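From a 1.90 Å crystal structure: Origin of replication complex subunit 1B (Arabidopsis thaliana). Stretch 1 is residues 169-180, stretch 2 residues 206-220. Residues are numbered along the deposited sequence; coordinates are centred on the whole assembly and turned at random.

Stretch 1 (169-180) NLKRELYLTNDF
Stretch 2, residues 206-220: DGDDVFLCEYEYDVH

Two extended segments run side by side in the same general direction, burying 1030 Å² between them, and three residues organise the contact: Arg-172, Leu-212 and Asn-178.

Arg-172 covers the most surface. It is the third residue of a type I turn from Leu-170 to Glu-173 (Lys-171 at -64/-30, Arg-172 at -96/20), closed by Glu-173 N donating to Leu-170 O (3.1 Å). Its CA-to-CB bond points toward stretch 2, and the side chain (m, t, t, chi4 near -85°) reaches the loop before strand 210-212. There Arg-172 NH2 donates to Asp-208 O and to Val-210 O, both at 2.8 Å, while Arg-172 NH1 makes a 2.9 Å salt bridge to Asp-208 OD1. A flat, multidentate donor suits a place where carbonyls and a carboxylate converge. Gly-207, at 105/-173, adopts backbone angles that would jam a CB against the preceding carbonyl.

Leu-212, extended at -105/133, is gripped through its backbone: Leu-212 N donates to Arg-172 O (2.9 Å), and Leu-212 O accepts from Leu-174 N (2.7 Å), pairing it with Glu-173 at a CA-CA distance of 4.6 Å. Its buried, apolar side chain (t, p) suits leucine, with Leu-212 CD2 4.0 Å from Leu-170 CD1. Leu-174 (m, t) sets Leu-174 CD1 3.7 Å from Phe-211 CB.

The register then slips by one. Water 1 fills the join, donating to Glu-173 OE2 and Leu-174 O and accepting from Glu-214 N. Beyond it a separate, parallel ladder forms: Leu-176 N donates to Tyr-215 O (3.0 Å) and Leu-176 O accepts from Tyr-217 N (2.8 Å), Leu-176 (-92/113) pairing with Glu-216 (-86/132). Tyr-175 CB packs 3.7 Å from Tyr-217 CB, their rings oblique.

Asn-178 (chi1 m, chi2 -37°), at the corner between strands, points toward stretch 2. Asn-178 ND2 donates to Asp-218 OD2 (2.9 Å) and Glu-216 OE2 (3.2 Å), an uncharged amide serving two carboxylates. Water 2 accepts from Asn-178 N and Val-219 N, tying off this end.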

# COMPACT_ATOMS: atom_id res chain seq x y z
N ASN A 169 8.29 -5.27 -12.82
CA ASN A 169 7.61 -4.82 -11.60
C ASN A 169 6.31 -4.09 -11.92
O ASN A 169 6.19 -3.47 -12.97
CB ASN A 169 8.50 -3.88 -10.78
CG ASN A 169 9.54 -4.60 -9.96
OD1 ASN A 169 10.69 -4.17 -9.90
ND2 ASN A 169 9.14 -5.69 -9.31
N LEU A 170 5.35 -4.15 -11.00
CA LEU A 170 4.17 -3.29 -11.07
C LEU A 170 4.37 -2.11 -10.12
O LEU A 170 5.14 -2.21 -9.16
CB LEU A 170 2.90 -4.06 -10.72
CG LEU A 170 2.53 -5.24 -11.62
CD1 LEU A 170 1.07 -5.63 -11.42
CD2 LEU A 170 2.81 -4.93 -13.09
N LYS A 171 3.68 -1.01 -10.39
CA LYS A 171 3.84 0.19 -9.58
C LYS A 171 3.37 0.01 -8.13
O LYS A 171 3.90 0.64 -7.22
CB LYS A 171 3.12 1.38 -10.22
CG LYS A 171 3.83 1.91 -11.47
CD LYS A 171 5.20 2.46 -11.12
CE LYS A 171 5.91 3.01 -12.35
NZ LYS A 171 7.17 3.71 -12.00
N ARG A 172 2.40 -0.87 -7.92
CA ARG A 172 1.90 -1.13 -6.57
C ARG A 172 2.55 -2.36 -5.93
O ARG A 172 2.01 -2.92 -4.97
CB ARG A 172 0.38 -1.28 -6.58
CG ARG A 172 -0.36 0.03 -6.80
CD ARG A 172 -1.87 -0.17 -6.87
NE ARG A 172 -2.59 1.09 -6.79
CZ ARG A 172 -2.93 1.69 -5.65
NH1 ARG A 172 -3.59 2.84 -5.67
NH2 ARG A 172 -2.60 1.14 -4.49
N GLU A 173 3.71 -2.76 -6.44
CA GLU A 173 4.36 -3.98 -5.95
C GLU A 173 5.31 -3.73 -4.78
O GLU A 173 6.09 -2.79 -4.79
CB GLU A 173 5.09 -4.71 -7.09
CG GLU A 173 5.69 -6.05 -6.65
CD GLU A 173 6.22 -6.87 -7.81
OE1 GLU A 173 6.31 -6.33 -8.94
OE2 GLU A 173 6.52 -8.07 -7.60
N LEU A 174 5.22 -4.60 -3.77
CA LEU A 174 6.12 -4.57 -2.62
C LEU A 174 6.82 -5.91 -2.49
O LEU A 174 6.31 -6.93 -2.97
CB LEU A 174 5.32 -4.32 -1.34
CG LEU A 174 4.44 -3.07 -1.30
CD1 LEU A 174 3.59 -3.06 -0.04
CD2 LEU A 174 5.30 -1.81 -1.39
N TYR A 175 7.98 -5.91 -1.84
CA TYR A 175 8.64 -7.14 -1.44
C TYR A 175 8.55 -7.26 0.08
O TYR A 175 8.68 -6.26 0.78
CB TYR A 175 10.12 -7.11 -1.82
CG TYR A 175 10.38 -6.96 -3.30
CD1 TYR A 175 9.68 -7.71 -4.23
CD2 TYR A 175 11.34 -6.07 -3.76
CE1 TYR A 175 9.92 -7.57 -5.59
CE2 TYR A 175 11.60 -5.93 -5.11
CZ TYR A 175 10.88 -6.68 -6.02
OH TYR A 175 11.14 -6.53 -7.37
N LEU A 176 8.34 -8.48 0.57
CA LEU A 176 8.36 -8.71 2.01
C LEU A 176 9.76 -9.11 2.45
O LEU A 176 10.26 -10.18 2.08
CB LEU A 176 7.36 -9.80 2.40
CG LEU A 176 7.21 -10.03 3.91
CD1 LEU A 176 6.88 -8.71 4.60
CD2 LEU A 176 6.14 -11.07 4.20
N THR A 177 10.42 -8.26 3.22
CA THR A 177 11.80 -8.53 3.60
C THR A 177 11.88 -9.49 4.77
O THR A 177 10.87 -9.88 5.36
CB THR A 177 12.54 -7.24 4.00
OG1 THR A 177 12.09 -6.81 5.29
CG2 THR A 177 12.28 -6.14 2.98
N ASN A 178 13.11 -9.88 5.11
CA ASN A 178 13.38 -10.62 6.33
C ASN A 178 13.96 -9.70 7.39
O ASN A 178 14.70 -10.15 8.28
CB ASN A 178 14.31 -11.80 6.04
CG ASN A 178 13.68 -12.82 5.11
OD1 ASN A 178 12.48 -13.08 5.19
ND2 ASN A 178 14.49 -13.39 4.22
N ASP A 179 13.64 -8.42 7.29
CA ASP A 179 13.98 -7.44 8.31
C ASP A 179 12.82 -7.31 9.30
O ASP A 179 11.68 -7.14 8.88
CB ASP A 179 14.25 -6.07 7.68
CG ASP A 179 15.60 -6.00 6.98
OD1 ASP A 179 16.25 -7.05 6.81
OD2 ASP A 179 16.00 -4.88 6.60
N PHE A 180 13.13 -7.39 10.59
CA PHE A 180 12.12 -7.27 11.63
C PHE A 180 12.50 -6.19 12.64
O PHE A 180 13.68 -5.90 12.83
CB PHE A 180 11.95 -8.58 12.39
CG PHE A 180 11.44 -9.73 11.56
CD1 PHE A 180 12.31 -10.43 10.73
CD2 PHE A 180 10.12 -10.12 11.62
CE1 PHE A 180 11.85 -11.49 9.98
CE2 PHE A 180 9.65 -11.18 10.87
CZ PHE A 180 10.52 -11.87 10.04
N ASP A 206 -10.81 -2.05 -5.17
CA ASP A 206 -10.76 -2.07 -3.71
C ASP A 206 -10.08 -0.86 -3.06
O ASP A 206 -9.91 -0.83 -1.84
CB ASP A 206 -10.11 -3.36 -3.21
CG ASP A 206 -11.00 -4.58 -3.41
OD1 ASP A 206 -12.19 -4.40 -3.74
OD2 ASP A 206 -10.50 -5.70 -3.21
N GLY A 207 -9.70 0.12 -3.87
CA GLY A 207 -9.23 1.38 -3.32
C GLY A 207 -7.73 1.63 -3.36
O GLY A 207 -6.96 0.86 -3.93
N ASP A 208 -7.33 2.73 -2.73
CA ASP A 208 -5.97 3.25 -2.86
C ASP A 208 -4.92 2.45 -2.09
O ASP A 208 -3.72 2.57 -2.36
CB ASP A 208 -5.94 4.71 -2.39
CG ASP A 208 -4.74 5.46 -2.92
OD1 ASP A 208 -4.36 5.20 -4.08
OD2 ASP A 208 -4.20 6.32 -2.19
N ASP A 209 -5.36 1.65 -1.13
CA ASP A 209 -4.43 1.02 -0.21
C ASP A 209 -4.19 -0.46 -0.52
O ASP A 209 -3.91 -1.26 0.37
CB ASP A 209 -4.92 1.22 1.22
CG ASP A 209 -5.09 2.69 1.56
OD1 ASP A 209 -4.09 3.43 1.45
OD2 ASP A 209 -6.22 3.11 1.90
N VAL A 210 -4.29 -0.80 -1.81
CA VAL A 210 -4.10 -2.17 -2.26
C VAL A 210 -2.74 -2.34 -2.92
O VAL A 210 -2.38 -1.58 -3.83
CB VAL A 210 -5.21 -2.58 -3.25
CG1 VAL A 210 -4.92 -3.96 -3.84
CG2 VAL A 210 -6.57 -2.56 -2.55
N PHE A 211 -1.98 -3.33 -2.47
CA PHE A 211 -0.66 -3.58 -3.03
C PHE A 211 -0.48 -5.03 -3.42
O PHE A 211 -1.22 -5.91 -2.97
CB PHE A 211 0.43 -3.17 -2.02
CG PHE A 211 0.32 -1.75 -1.57
CD1 PHE A 211 0.91 -0.73 -2.31
CD2 PHE A 211 -0.39 -1.42 -0.43
CE1 PHE A 211 0.80 0.59 -1.91
CE2 PHE A 211 -0.50 -0.10 -0.02
CZ PHE A 211 0.09 0.90 -0.76
N LEU A 212 0.52 -5.28 -4.26
CA LEU A 212 0.87 -6.62 -4.69
C LEU A 212 2.14 -7.06 -3.99
O LEU A 212 3.10 -6.30 -3.92
CB LEU A 212 1.11 -6.63 -6.20
CG LEU A 212 1.86 -7.85 -6.75
CD1 LEU A 212 0.98 -9.08 -6.70
CD2 LEU A 212 2.38 -7.60 -8.17
N CYS A 213 2.14 -8.28 -3.46
CA CYS A 213 3.38 -8.89 -3.00
C CYS A 213 3.44 -10.35 -3.38
O CYS A 213 2.63 -11.16 -2.92
CB CYS A 213 3.56 -8.74 -1.49
SG CYS A 213 5.15 -9.39 -0.90
N GLU A 214 4.41 -10.69 -4.22
CA GLU A 214 4.63 -12.07 -4.63
C GLU A 214 5.86 -12.66 -3.96
O GLU A 214 5.91 -13.87 -3.70
CB GLU A 214 4.78 -12.15 -6.16
CG GLU A 214 5.04 -13.56 -6.68
CD GLU A 214 4.81 -13.68 -8.18
OE1 GLU A 214 4.69 -12.63 -8.85
OE2 GLU A 214 4.73 -14.82 -8.68
N TYR A 215 6.85 -11.82 -3.68
CA TYR A 215 8.15 -12.32 -3.24
C TYR A 215 8.59 -11.87 -1.86
O TYR A 215 8.33 -10.75 -1.43
CB TYR A 215 9.25 -11.92 -4.22
CG TYR A 215 9.02 -12.41 -5.63
CD1 TYR A 215 9.37 -13.70 -6.00
CD2 TYR A 215 8.45 -11.58 -6.58
CE1 TYR A 215 9.16 -14.15 -7.29
CE2 TYR A 215 8.23 -12.02 -7.87
CZ TYR A 215 8.59 -13.30 -8.22
OH TYR A 215 8.37 -13.73 -9.50
N GLU A 216 9.29 -12.78 -1.19
CA GLU A 216 10.09 -12.46 -0.04
C GLU A 216 11.46 -12.03 -0.55
O GLU A 216 12.05 -12.70 -1.40
CB GLU A 216 10.23 -13.70 0.85
CG GLU A 216 11.25 -13.57 1.96
CD GLU A 216 11.47 -14.89 2.67
OE1 GLU A 216 10.49 -15.43 3.24
OE2 GLU A 216 12.61 -15.40 2.65
N TYR A 217 11.96 -10.91 -0.04
CA TYR A 217 13.27 -10.41 -0.45
C TYR A 217 14.23 -10.45 0.73
O TYR A 217 14.03 -9.75 1.71
CB TYR A 217 13.15 -8.98 -0.97
CG TYR A 217 14.48 -8.32 -1.34
CD1 TYR A 217 15.25 -8.82 -2.38
CD2 TYR A 217 14.94 -7.20 -0.66
CE1 TYR A 217 16.45 -8.22 -2.74
CE2 TYR A 217 16.15 -6.59 -1.01
CZ TYR A 217 16.89 -7.11 -2.05
OH TYR A 217 18.09 -6.51 -2.41
N ASP A 218 15.27 -11.28 0.64
CA ASP A 218 16.28 -11.27 1.68
C ASP A 218 17.29 -10.18 1.37
O ASP A 218 18.02 -10.26 0.39
CB ASP A 218 16.99 -12.62 1.80
CG ASP A 218 17.86 -12.69 3.05
OD1 ASP A 218 19.03 -12.26 3.00
OD2 ASP A 218 17.35 -13.16 4.09
N VAL A 219 17.30 -9.15 2.21
CA VAL A 219 18.12 -7.97 1.98
C VAL A 219 19.62 -8.27 2.02
O VAL A 219 20.40 -7.67 1.29
CB VAL A 219 17.75 -6.85 2.98
CG1 VAL A 219 18.62 -5.61 2.76
CG2 VAL A 219 16.27 -6.49 2.86
N HIS A 220 20.02 -9.22 2.87
CA HIS A 220 21.43 -9.59 2.99
C HIS A 220 21.93 -10.34 1.76
O HIS A 220 23.01 -10.05 1.24
CB HIS A 220 21.67 -10.44 4.24
CG HIS A 220 21.65 -9.65 5.51
ND1 HIS A 220 20.52 -9.55 6.31
CD2 HIS A 220 22.61 -8.93 6.14
CE1 HIS A 220 20.79 -8.80 7.36
NE2 HIS A 220 22.05 -8.41 7.28
O HOH W 1 6.47 -8.85 -4.96
O HOH W 2 15.96 -9.20 4.89